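Long-range contacts in RagA protein (Porphyromonas gingivalis, PDB 6SLN), which probably serves as a TonB-dependent outer-membrane receptor that takes substrates up through a plugged beta barrel: residues T134-A142 with Q336-F346; V464-R475 with E488-K499. All coordinates share one frame; numbering follows the deposited sequence.

Contact 1: residues T134-A142 with Q336-F346; sequences TSGDPTAVA and QEGMAREPANF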
loop_
_atom_site.group_PDB
_atom_site.type_symbol
_atom_site.label_atom_id
_atom_site.label_comp_id
_atom_site.label_asym_id
_atom_site.label_seq_id
_atom_site.Cartn_x
_atom_site.Cartn_y
_atom_site.Cartn_z
ATOM N N THR A 134 21.477 -7.662 -22.935
ATOM C CA THR A 134 21.503 -9.111 -22.822
ATOM C C THR A 134 20.123 -9.746 -22.908
ATOM O O THR A 134 20.005 -10.964 -22.735
ATOM C CB THR A 134 22.168 -9.511 -21.507
ATOM O OG1 THR A 134 21.624 -8.725 -20.444
ATOM C CG2 THR A 134 23.686 -9.268 -21.571
ATOM N N SER A 135 19.081 -8.952 -23.144
ATOM C CA SER A 135 17.726 -9.458 -23.268
ATOM C C SER A 135 16.998 -8.590 -24.285
ATOM O O SER A 135 17.186 -7.371 -24.332
ATOM C CB SER A 135 16.990 -9.470 -21.915
ATOM O OG SER A 135 15.650 -9.937 -22.043
ATOM N N GLY A 136 16.213 -9.240 -25.130
ATOM C CA GLY A 136 15.391 -8.539 -26.094
ATOM C C GLY A 136 14.090 -8.062 -25.527
ATOM O O GLY A 136 13.269 -7.476 -26.235
ATOM N N ASP A 137 13.884 -8.333 -24.248
ATOM C CA ASP A 137 12.735 -7.823 -23.527
ATOM C C ASP A 137 12.620 -6.305 -23.719
ATOM O O ASP A 137 13.605 -5.584 -23.512
ATOM C CB ASP A 137 12.903 -8.187 -22.056
ATOM C CG ASP A 137 11.721 -7.807 -21.221
ATOM O OD1 ASP A 137 11.382 -6.589 -21.187
ATOM O OD2 ASP A 137 11.166 -8.728 -20.569
ATOM N N PRO A 138 11.452 -5.790 -24.114
ATOM C CA PRO A 138 11.352 -4.349 -24.415
ATOM C C PRO A 138 11.731 -3.458 -23.252
ATOM O O PRO A 138 12.090 -2.297 -23.480
ATOM C CB PRO A 138 9.877 -4.160 -24.797
ATOM C CG PRO A 138 9.361 -5.510 -25.045
ATOM C CD PRO A 138 10.155 -6.470 -24.220
ATOM N N THR A 139 11.665 -3.954 -22.016
ATOM C CA THR A 139 12.070 -3.173 -20.857
ATOM C C THR A 139 13.501 -3.461 -20.439
ATOM O O THR A 139 13.885 -3.152 -19.308
ATOM C CB THR A 139 11.138 -3.419 -19.669
ATOM O OG1 THR A 139 11.203 -4.794 -19.287
ATOM C CG2 THR A 139 9.718 -3.070 -20.028
ATOM N N ALA A 140 14.294 -4.060 -21.315
ATOM C CA ALA A 140 15.682 -4.324 -20.978
ATOM C C ALA A 140 16.525 -3.074 -21.201
ATOM O O ALA A 140 16.353 -2.351 -22.193
ATOM C CB ALA A 140 16.233 -5.487 -21.798
ATOM N N VAL A 141 17.442 -2.831 -20.265
ATOM C CA VAL A 141 18.366 -1.703 -20.306
ATOM C C VAL A 141 19.757 -2.209 -20.688
ATOM O O VAL A 141 20.219 -3.227 -20.158
ATOM C CB VAL A 141 18.394 -0.988 -18.949
ATOM C CG1 VAL A 141 18.912 0.367 -19.122
ATOM C CG2 VAL A 141 17.008 -0.945 -18.376
ATOM N N ALA A 142 20.419 -1.511 -21.611
ATOM C CA ALA A 142 21.762 -1.902 -22.033
ATOM C C ALA A 142 22.782 -1.668 -20.928
ATOM O O ALA A 142 22.644 -0.757 -20.107
ATOM C CB ALA A 142 22.204 -1.120 -23.267
ATOM N N GLN A 336 6.256 -0.513 -27.740
ATOM C CA GLN A 336 7.049 -1.622 -28.254
ATOM C C GLN A 336 6.560 -2.892 -27.584
ATOM O O GLN A 336 6.748 -3.070 -26.377
ATOM C CB GLN A 336 8.535 -1.401 -27.996
ATOM C CG GLN A 336 9.422 -2.526 -28.501
ATOM C CD GLN A 336 10.801 -2.482 -27.897
ATOM O OE1 GLN A 336 11.211 -1.468 -27.332
ATOM N NE2 GLN A 336 11.520 -3.585 -27.986
ATOM N N GLU A 337 5.932 -3.769 -28.359
ATOM C CA GLU A 337 5.399 -5.012 -27.820
ATOM C C GLU A 337 6.480 -6.077 -27.766
ATOM O O GLU A 337 7.337 -6.163 -28.655
ATOM C CB GLU A 337 4.219 -5.505 -28.662
ATOM C CG GLU A 337 2.878 -4.904 -28.268
ATOM C CD GLU A 337 2.721 -4.799 -26.748
ATOM O OE1 GLU A 337 2.260 -3.727 -26.279
ATOM O OE2 GLU A 337 3.057 -5.782 -26.025
ATOM N N GLY A 338 6.449 -6.880 -26.704
ATOM C CA GLY A 338 7.435 -7.939 -26.561
ATOM C C GLY A 338 7.153 -9.088 -27.509
ATOM O O GLY A 338 6.007 -9.489 -27.709
ATOM N N MET A 339 8.212 -9.632 -28.098
ATOM C CA MET A 339 7.983 -10.703 -29.061
ATOM C C MET A 339 7.820 -12.066 -28.401
ATOM O O MET A 339 7.185 -12.945 -28.987
ATOM C CB MET A 339 9.101 -10.752 -30.091
ATOM C CG MET A 339 10.466 -10.736 -29.513
ATOM S SD MET A 339 11.553 -11.322 -30.793
ATOM C CE MET A 339 11.640 -13.038 -30.324
ATOM N N ALA A 340 8.365 -12.283 -27.209
ATOM C CA ALA A 340 7.985 -13.486 -26.488
ATOM C C ALA A 340 6.514 -13.394 -26.125
ATOM O O ALA A 340 5.981 -12.307 -25.897
ATOM C CB ALA A 340 8.815 -13.675 -25.227
ATOM N N ARG A 341 5.848 -14.546 -26.098
ATOM C CA ARG A 341 4.410 -14.532 -25.866
ATOM C C ARG A 341 4.092 -14.161 -24.432
ATOM O O ARG A 341 3.073 -13.505 -24.180
ATOM C CB ARG A 341 3.797 -15.877 -26.228
ATOM C CG ARG A 341 3.575 -16.034 -27.698
ATOM C CD ARG A 341 2.640 -17.201 -27.919
ATOM N NE ARG A 341 2.686 -17.618 -29.307
ATOM C CZ ARG A 341 1.982 -17.037 -30.274
ATOM N NH1 ARG A 341 1.166 -16.022 -29.997
ATOM N NH2 ARG A 341 2.103 -17.469 -31.518
ATOM N N GLU A 342 4.945 -14.581 -23.489
ATOM C CA GLU A 342 5.039 -13.972 -22.169
ATOM C C GLU A 342 5.027 -12.456 -22.328
ATOM O O GLU A 342 5.936 -11.880 -22.941
ATOM C CB GLU A 342 6.305 -14.428 -21.461
ATOM C CG GLU A 342 6.080 -14.928 -20.073
ATOM C CD GLU A 342 7.388 -15.250 -19.407
ATOM O OE1 GLU A 342 7.741 -14.544 -18.434
ATOM O OE2 GLU A 342 8.067 -16.194 -19.876
ATOM N N PRO A 343 3.989 -11.789 -21.843
ATOM C CA PRO A 343 3.776 -10.393 -22.223
ATOM C C PRO A 343 4.874 -9.510 -21.689
ATOM O O PRO A 343 5.322 -9.663 -20.550
ATOM C CB PRO A 343 2.434 -10.057 -21.577
ATOM C CG PRO A 343 1.762 -11.390 -21.480
ATOM C CD PRO A 343 2.857 -12.311 -21.071
ATOM N N ALA A 344 5.330 -8.603 -22.544
ATOM C CA ALA A 344 6.318 -7.615 -22.145
ATOM C C ALA A 344 6.202 -6.448 -23.107
ATOM O O ALA A 344 5.891 -6.627 -24.285
ATOM C CB ALA A 344 7.743 -8.183 -22.130
ATOM N N ASN A 345 6.439 -5.251 -22.589
ATOM C CA ASN A 345 6.274 -4.086 -23.432
ATOM C C ASN A 345 6.757 -2.856 -22.681
ATOM O O ASN A 345 6.904 -2.854 -21.453
ATOM C CB ASN A 345 4.820 -3.898 -23.853
ATOM C CG ASN A 345 3.878 -4.038 -22.700
ATOM O OD1 ASN A 345 3.694 -3.106 -21.935
ATOM N ND2 ASN A 345 3.292 -5.222 -22.546
ATOM N N PHE A 346 6.995 -1.809 -23.453
ATOM C CA PHE A 346 7.302 -0.489 -22.948
ATOM C C PHE A 346 6.430 0.463 -23.739
ATOM O O PHE A 346 6.609 0.600 -24.954
ATOM C CB PHE A 346 8.779 -0.162 -23.131
ATOM C CG PHE A 346 9.233 1.032 -22.360
ATOM C CD1 PHE A 346 8.997 2.306 -22.832
ATOM C CD2 PHE A 346 9.896 0.877 -21.169
ATOM C CE1 PHE A 346 9.416 3.397 -22.130
ATOM C CE2 PHE A 346 10.316 1.961 -20.472
ATOM C CZ PHE A 346 10.078 3.225 -20.954
HETATM O O HOH W 1 13.876 -5.445 -27.673
#
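P138 fits with its ring against the ends of strands 325-337 and 345-360 and the loop joining them, and van der Waals packing of this ring carries most of the interface. CG sits over the backbone of G338, 3.5 Å from G338 CA, while CD meets the methyl of A344 at 3.6 Å (P138 CD to A344 CB). From another side, the side-chain amide of Q336 comes alongside CB, with Q336 NE2 3.6 Å from P138 CB. T139 adds its methyl, which lies at the rim of the F346 ring and near its plane, T139 CG2 being 4.1 Å from F346 CD2; the same methyl abuts the carbonyl O of N345. The placement is that of a plug-domain loop resting on a barrel hairpin: Q336-F346 carries the connection between the two barrel strands, and T134-A142 belongs to the plug domain.

Polar bonds, in contrast, mainly shape the plug loop itself. A type I turn runs from D137 to A140, closed by A140 N to D137 O at 2.8 Å. Within it D137 forms an Asx turn, its OD1 accepting from T139 N at 2.8 Å. The hydroxyl of T139, set between its backbone N and carbonyl carbon (chi1 62°), reaches the same OD1 from 38° above the carboxylate plane, and it also pairs with S378. D137 OD2 is held by the backbone N of A379.

Between the segments the polar link is indirect. A water donates to G136 O at 2.6 Å and accepts a weak bond from Q336 NE2, while Q336 OE1 takes the backbone N of A116.

Contact 2: residues V464-R475 with E488-K499; sequences VDITNTRTSSKR and ERRERAYRDVSK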
loop_
_atom_site.group_PDB
_atom_site.type_symbol
_atom_site.label_atom_id
_atom_site.label_comp_id
_atom_site.label_asym_id
_atom_site.label_seq_id
_atom_site.Cartn_x
_atom_site.Cartn_y
_atom_site.Cartn_z
ATOM N N VAL A 464 14.359 18.415 -9.773
ATOM C CA VAL A 464 13.903 17.227 -9.072
ATOM C C VAL A 464 13.240 16.331 -10.103
ATOM O O VAL A 464 12.480 16.807 -10.952
ATOM C CB VAL A 464 12.955 17.569 -7.904
ATOM C CG1 VAL A 464 11.763 18.419 -8.378
ATOM C CG2 VAL A 464 12.486 16.308 -7.197
ATOM N N ASP A 465 13.597 15.058 -10.082
ATOM C CA ASP A 465 12.984 14.045 -10.918
ATOM C C ASP A 465 12.114 13.196 -10.012
ATOM O O ASP A 465 12.602 12.647 -9.016
ATOM C CB ASP A 465 14.037 13.183 -11.613
ATOM C CG ASP A 465 14.698 13.903 -12.756
ATOM O OD1 ASP A 465 14.509 15.133 -12.865
ATOM O OD2 ASP A 465 15.401 13.253 -13.544
ATOM N N ILE A 466 10.836 13.088 -10.345
ATOM C CA ILE A 466 9.886 12.391 -9.495
ATOM C C ILE A 466 9.303 11.223 -10.274
ATOM O O ILE A 466 8.889 11.375 -11.429
ATOM C CB ILE A 466 8.788 13.341 -8.982
ATOM C CG1 ILE A 466 9.430 14.504 -8.225
ATOM C CG2 ILE A 466 7.810 12.601 -8.079
ATOM C CD1 ILE A 466 8.413 15.458 -7.598
ATOM N N THR A 467 9.304 10.055 -9.651
ATOM C CA THR A 467 8.659 8.880 -10.202
ATOM C C THR A 467 7.638 8.401 -9.187
ATOM O O THR A 467 7.980 8.199 -8.012
ATOM C CB THR A 467 9.662 7.752 -10.505
ATOM O OG1 THR A 467 10.804 8.270 -11.208
ATOM C CG2 THR A 467 8.991 6.674 -11.332
ATOM N N ASN A 468 6.390 8.249 -9.633
ATOM C CA ASN A 468 5.352 7.566 -8.867
ATOM C C ASN A 468 4.764 6.475 -9.745
ATOM O O ASN A 468 4.261 6.752 -10.844
ATOM C CB ASN A 468 4.238 8.511 -8.418
ATOM C CG ASN A 468 4.652 9.404 -7.287
ATOM O OD1 ASN A 468 4.818 8.953 -6.150
ATOM N ND2 ASN A 468 4.810 10.692 -7.588
ATOM N N THR A 469 4.804 5.247 -9.248
ATOM C CA THR A 469 4.412 4.090 -10.019
ATOM C C THR A 469 3.424 3.272 -9.217
ATOM O O THR A 469 3.649 2.993 -8.035
ATOM C CB THR A 469 5.627 3.243 -10.373
ATOM O OG1 THR A 469 6.630 4.102 -10.926
ATOM C CG2 THR A 469 5.247 2.149 -11.368
ATOM N N ARG A 470 2.335 2.902 -9.860
ATOM C CA ARG A 470 1.386 1.957 -9.304
ATOM C C ARG A 470 1.429 0.699 -10.157
ATOM O O ARG A 470 1.341 0.764 -11.392
ATOM C CB ARG A 470 -0.027 2.550 -9.271
ATOM C CG ARG A 470 -0.189 3.632 -8.193
ATOM C CD ARG A 470 -0.270 2.994 -6.825
ATOM N NE ARG A 470 -1.608 2.484 -6.548
ATOM C CZ ARG A 470 -1.983 1.216 -6.744
ATOM N NH1 ARG A 470 -1.116 0.325 -7.212
ATOM N NH2 ARG A 470 -3.222 0.825 -6.460
ATOM N N THR A 471 1.611 -0.434 -9.511
ATOM C CA THR A 471 1.496 -1.699 -10.201
ATOM C C THR A 471 0.362 -2.463 -9.559
ATOM O O THR A 471 0.055 -2.285 -8.371
ATOM C CB THR A 471 2.780 -2.520 -10.151
ATOM O OG1 THR A 471 3.065 -2.881 -8.793
ATOM C CG2 THR A 471 3.896 -1.708 -10.702
ATOM N N SER A 472 -0.266 -3.295 -10.377
ATOM C CA SER A 472 -1.457 -4.019 -9.994
ATOM C C SER A 472 -1.321 -5.417 -10.543
ATOM O O SER A 472 -0.957 -5.593 -11.708
ATOM C CB SER A 472 -2.716 -3.343 -10.541
ATOM O OG SER A 472 -3.840 -4.011 -10.025
ATOM N N SER A 473 -1.605 -6.403 -9.714
ATOM C CA SER A 473 -1.395 -7.783 -10.104
ATOM C C SER A 473 -2.500 -8.634 -9.493
ATOM O O SER A 473 -2.879 -8.436 -8.334
ATOM C CB SER A 473 0.003 -8.255 -9.670
ATOM O OG SER A 473 0.001 -9.630 -9.327
ATOM N N LYS A 474 -3.019 -9.578 -10.277
ATOM C CA LYS A 474 -4.136 -10.394 -9.831
ATOM C C LYS A 474 -3.873 -11.864 -10.112
ATOM O O LYS A 474 -3.212 -12.221 -11.092
ATOM C CB LYS A 474 -5.454 -9.967 -10.514
ATOM C CG LYS A 474 -6.092 -8.726 -9.901
ATOM C CD LYS A 474 -7.486 -8.517 -10.423
ATOM C CE LYS A 474 -7.645 -7.111 -10.930
ATOM N NZ LYS A 474 -9.075 -6.728 -10.978
ATOM N N ARG A 475 -4.398 -12.706 -9.228
ATOM C CA ARG A 475 -4.573 -14.139 -9.463
ATOM C C ARG A 475 -6.080 -14.378 -9.572
ATOM O O ARG A 475 -6.788 -14.361 -8.561
ATOM C CB ARG A 475 -3.957 -14.955 -8.331
ATOM C CG ARG A 475 -3.109 -16.088 -8.795
ATOM C CD ARG A 475 -2.506 -16.962 -7.663
ATOM N NE ARG A 475 -1.639 -16.234 -6.726
ATOM C CZ ARG A 475 -0.467 -15.668 -7.019
ATOM N NH1 ARG A 475 0.037 -15.722 -8.247
ATOM N NH2 ARG A 475 0.205 -15.030 -6.064
ATOM N N GLU A 488 -6.402 -13.799 -5.858
ATOM C CA GLU A 488 -5.461 -12.992 -5.103
ATOM C C GLU A 488 -5.201 -11.696 -5.860
ATOM O O GLU A 488 -5.384 -11.596 -7.076
ATOM C CB GLU A 488 -4.137 -13.754 -4.840
ATOM C CG GLU A 488 -4.337 -15.265 -4.574
ATOM C CD GLU A 488 -3.119 -15.965 -3.954
ATOM O OE1 GLU A 488 -2.004 -15.397 -3.974
ATOM O OE2 GLU A 488 -3.280 -17.102 -3.448
ATOM N N ARG A 489 -4.735 -10.702 -5.131
ATOM C CA ARG A 489 -4.474 -9.420 -5.752
ATOM C C ARG A 489 -3.383 -8.745 -4.947
ATOM O O ARG A 489 -3.346 -8.884 -3.722
ATOM C CB ARG A 489 -5.739 -8.571 -5.774
ATOM C CG ARG A 489 -5.528 -7.202 -6.357
ATOM C CD ARG A 489 -6.827 -6.450 -6.465
ATOM N NE ARG A 489 -6.694 -5.256 -7.286
ATOM C CZ ARG A 489 -7.720 -4.484 -7.629
ATOM N NH1 ARG A 489 -8.945 -4.797 -7.214
ATOM N NH2 ARG A 489 -7.521 -3.400 -8.371
ATOM N N ARG A 490 -2.488 -8.035 -5.635
ATOM C CA ARG A 490 -1.399 -7.316 -4.982
ATOM C C ARG A 490 -1.298 -5.938 -5.613
ATOM O O ARG A 490 -1.361 -5.803 -6.839
ATOM C CB ARG A 490 -0.055 -8.079 -5.090
ATOM C CG ARG A 490 1.210 -7.251 -4.786
ATOM C CD ARG A 490 2.319 -8.080 -4.112
ATOM N NE ARG A 490 2.574 -9.352 -4.777
ATOM C CZ ARG A 490 3.050 -9.484 -6.019
ATOM N NH1 ARG A 490 3.336 -8.415 -6.757
ATOM N NH2 ARG A 490 3.232 -10.698 -6.540
ATOM N N GLU A 491 -1.186 -4.918 -4.775
ATOM C CA GLU A 491 -1.067 -3.545 -5.235
ATOM C C GLU A 491 0.173 -2.905 -4.622
ATOM O O GLU A 491 0.463 -3.084 -3.426
ATOM C CB GLU A 491 -2.307 -2.728 -4.866
ATOM C CG GLU A 491 -3.568 -3.316 -5.377
ATOM C CD GLU A 491 -3.863 -2.881 -6.786
ATOM O OE1 GLU A 491 -3.335 -1.836 -7.208
ATOM O OE2 GLU A 491 -4.639 -3.585 -7.467
ATOM N N ARG A 492 0.879 -2.126 -5.429
ATOM C CA ARG A 492 2.150 -1.576 -5.007
ATOM C C ARG A 492 2.229 -0.121 -5.404
ATOM O O ARG A 492 1.690 0.289 -6.441
ATOM C CB ARG A 492 3.327 -2.325 -5.639
ATOM C CG ARG A 492 3.791 -3.503 -4.833
ATOM C CD ARG A 492 4.653 -4.333 -5.678
ATOM N NE ARG A 492 5.052 -5.560 -5.007
ATOM C CZ ARG A 492 5.665 -6.556 -5.635
ATOM N NH1 ARG A 492 5.923 -6.435 -6.928
ATOM N NH2 ARG A 492 6.016 -7.652 -4.978
ATOM N N ALA A 493 2.956 0.645 -4.595
ATOM C CA ALA A 493 3.177 2.057 -4.866
ATOM C C ALA A 493 4.643 2.346 -4.641
ATOM O O ALA A 493 5.154 2.111 -3.544
ATOM C CB ALA A 493 2.304 2.937 -3.970
ATOM N N TYR A 494 5.311 2.838 -5.684
ATOM C CA TYR A 494 6.735 3.156 -5.684
ATOM C C TYR A 494 6.888 4.658 -5.809
ATOM O O TYR A 494 6.128 5.296 -6.556
ATOM C CB TYR A 494 7.471 2.513 -6.882
ATOM C CG TYR A 494 7.439 0.998 -7.017
ATOM C CD1 TYR A 494 6.329 0.339 -7.538
ATOM C CD2 TYR A 494 8.552 0.236 -6.687
ATOM C CE1 TYR A 494 6.323 -1.050 -7.676
ATOM C CE2 TYR A 494 8.554 -1.140 -6.828
ATOM C CZ TYR A 494 7.442 -1.780 -7.314
ATOM O OH TYR A 494 7.461 -3.147 -7.434
ATOM N N ARG A 495 7.906 5.211 -5.138
ATOM C CA ARG A 495 8.212 6.637 -5.219
ATOM C C ARG A 495 9.710 6.879 -5.287
ATOM O O ARG A 495 10.458 6.372 -4.447
ATOM C CB ARG A 495 7.648 7.385 -4.015
ATOM C CG ARG A 495 8.035 8.833 -3.989
ATOM C CD ARG A 495 7.163 9.597 -3.037
ATOM N NE ARG A 495 5.918 9.974 -3.681
ATOM C CZ ARG A 495 4.996 10.750 -3.130
ATOM N NH1 ARG A 495 5.168 11.266 -1.918
ATOM N NH2 ARG A 495 3.916 11.028 -3.822
ATOM N N ASP A 496 10.146 7.674 -6.262
ATOM C CA ASP A 496 11.540 8.098 -6.356
ATOM C C ASP A 496 11.583 9.609 -6.463
ATOM O O ASP A 496 10.996 10.188 -7.387
ATOM C CB ASP A 496 12.248 7.496 -7.570
ATOM C CG ASP A 496 12.337 6.007 -7.503
ATOM O OD1 ASP A 496 12.472 5.469 -6.391
ATOM O OD2 ASP A 496 12.254 5.367 -8.565
ATOM N N VAL A 497 12.299 10.244 -5.544
ATOM C CA VAL A 497 12.566 11.670 -5.622
ATOM C C VAL A 497 14.077 11.811 -5.651
ATOM O O VAL A 497 14.764 11.429 -4.695
ATOM C CB VAL A 497 11.929 12.450 -4.461
ATOM C CG1 VAL A 497 12.197 13.912 -4.624
ATOM C CG2 VAL A 497 10.422 12.192 -4.411
ATOM N N SER A 498 14.603 12.299 -6.763
ATOM C CA SER A 498 16.031 12.561 -6.885
ATOM C C SER A 498 16.204 14.060 -7.112
ATOM O O SER A 498 15.836 14.582 -8.174
ATOM C CB SER A 498 16.658 11.716 -7.991
ATOM O OG SER A 498 15.889 11.747 -9.173
ATOM N N LYS A 499 16.699 14.755 -6.085
ATOM C CA LYS A 499 16.935 16.190 -6.142
ATOM C C LYS A 499 18.382 16.470 -6.498
ATOM O O LYS A 499 19.282 15.675 -6.211
ATOM C CB LYS A 499 16.612 16.876 -4.814
ATOM C CG LYS A 499 15.213 16.665 -4.297
ATOM C CD LYS A 499 15.101 17.163 -2.874
ATOM C CE LYS A 499 14.224 16.240 -2.043
ATOM N NZ LYS A 499 14.276 16.628 -0.607
HETATM O O HOH W 2 12.419 5.619 -11.489
HETATM O O HOH W 3 5.332 -4.649 -8.706
#
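E488 pairs with R475 at the start of E488-K499, and from there twelve residues match twelve in antiparallel register, with axes 4.4 Å apart and 170° between directions. The two strands form a beta hairpin of the barrel, hydrogen-bonded pairs such as T469-Y494 alternating with non-hydrogen-bonded ones such as N468-R495. R475 lies alongside E488 and delivers NE and NH2 to one oxygen, R475 NE to E488 OE1 being 2.9 Å; NE comes almost perpendicular to the carboxylate, 81° out of its plane. Next, R489 has K474 CE over a face of its guanidinium, while its NH1 bonds M546 O and an acidic side chain on a chain of another protein.

E491 is the hub of a salt-bridge network. R470 faces it end-on, NH1 and NH2 both reaching OE1 (R470 NH2 to E491 OE1 2.8 Å), and bends at chi2 and chi3 fold the arginine back to it. E491 OE2 accepts from S472 OG at 2.7 Å and from R489 NE. R470 NH1 also reaches R492 O at 2.9 Å, from the face opposite to T471 N.

R492 turns its guanidinium to E561 and gives NH1 to a water shared with T471 OG1 and Y494 OH; the Y494 ring has T471 OG1 at its edge. R495 lies side by side with N468 and sends NE and NH2 to OD1. R495 NE is 2.9 Å from N468 OD1, on a lone pair, with an N-H...O angle of 161°. D496 forms a hydrogen-bonded pair with T467 (T467 N to D496 O 2.8 Å), and V497 CG1 then meets V464 CG2 at 3.5 Å.

Because N468 and R495 also bond H440 and E438 of the second subunit, the polar part of that face, from N468 to S472 with R495 and E491, probably serves subunit pairing, and E491 probably balances R470 and R489 in part.

In the fold
In the modelled chain, which begins at residue 95, the plug comes first, and contact 1 closes a loop of nearly two hundred residues when the loop between strands 325-337 and 345-360 meets the segment T134-A142. Contact 2 opens only after that loop has ended and closes a short one, the hairpin of strands 456-475 and 487-510; the two are in series and neither nest nor cross. One ties plug to barrel, the other joins neighbouring barrel strands. The centres of contact 1 and contact 2 lie about 20 Å apart, and the nearest atoms of contact 1 and contact 2 about 10 Å. Helix 169-173 touches both, meeting V141 and F346 of contact 1 and D465 and T467 of contact 2.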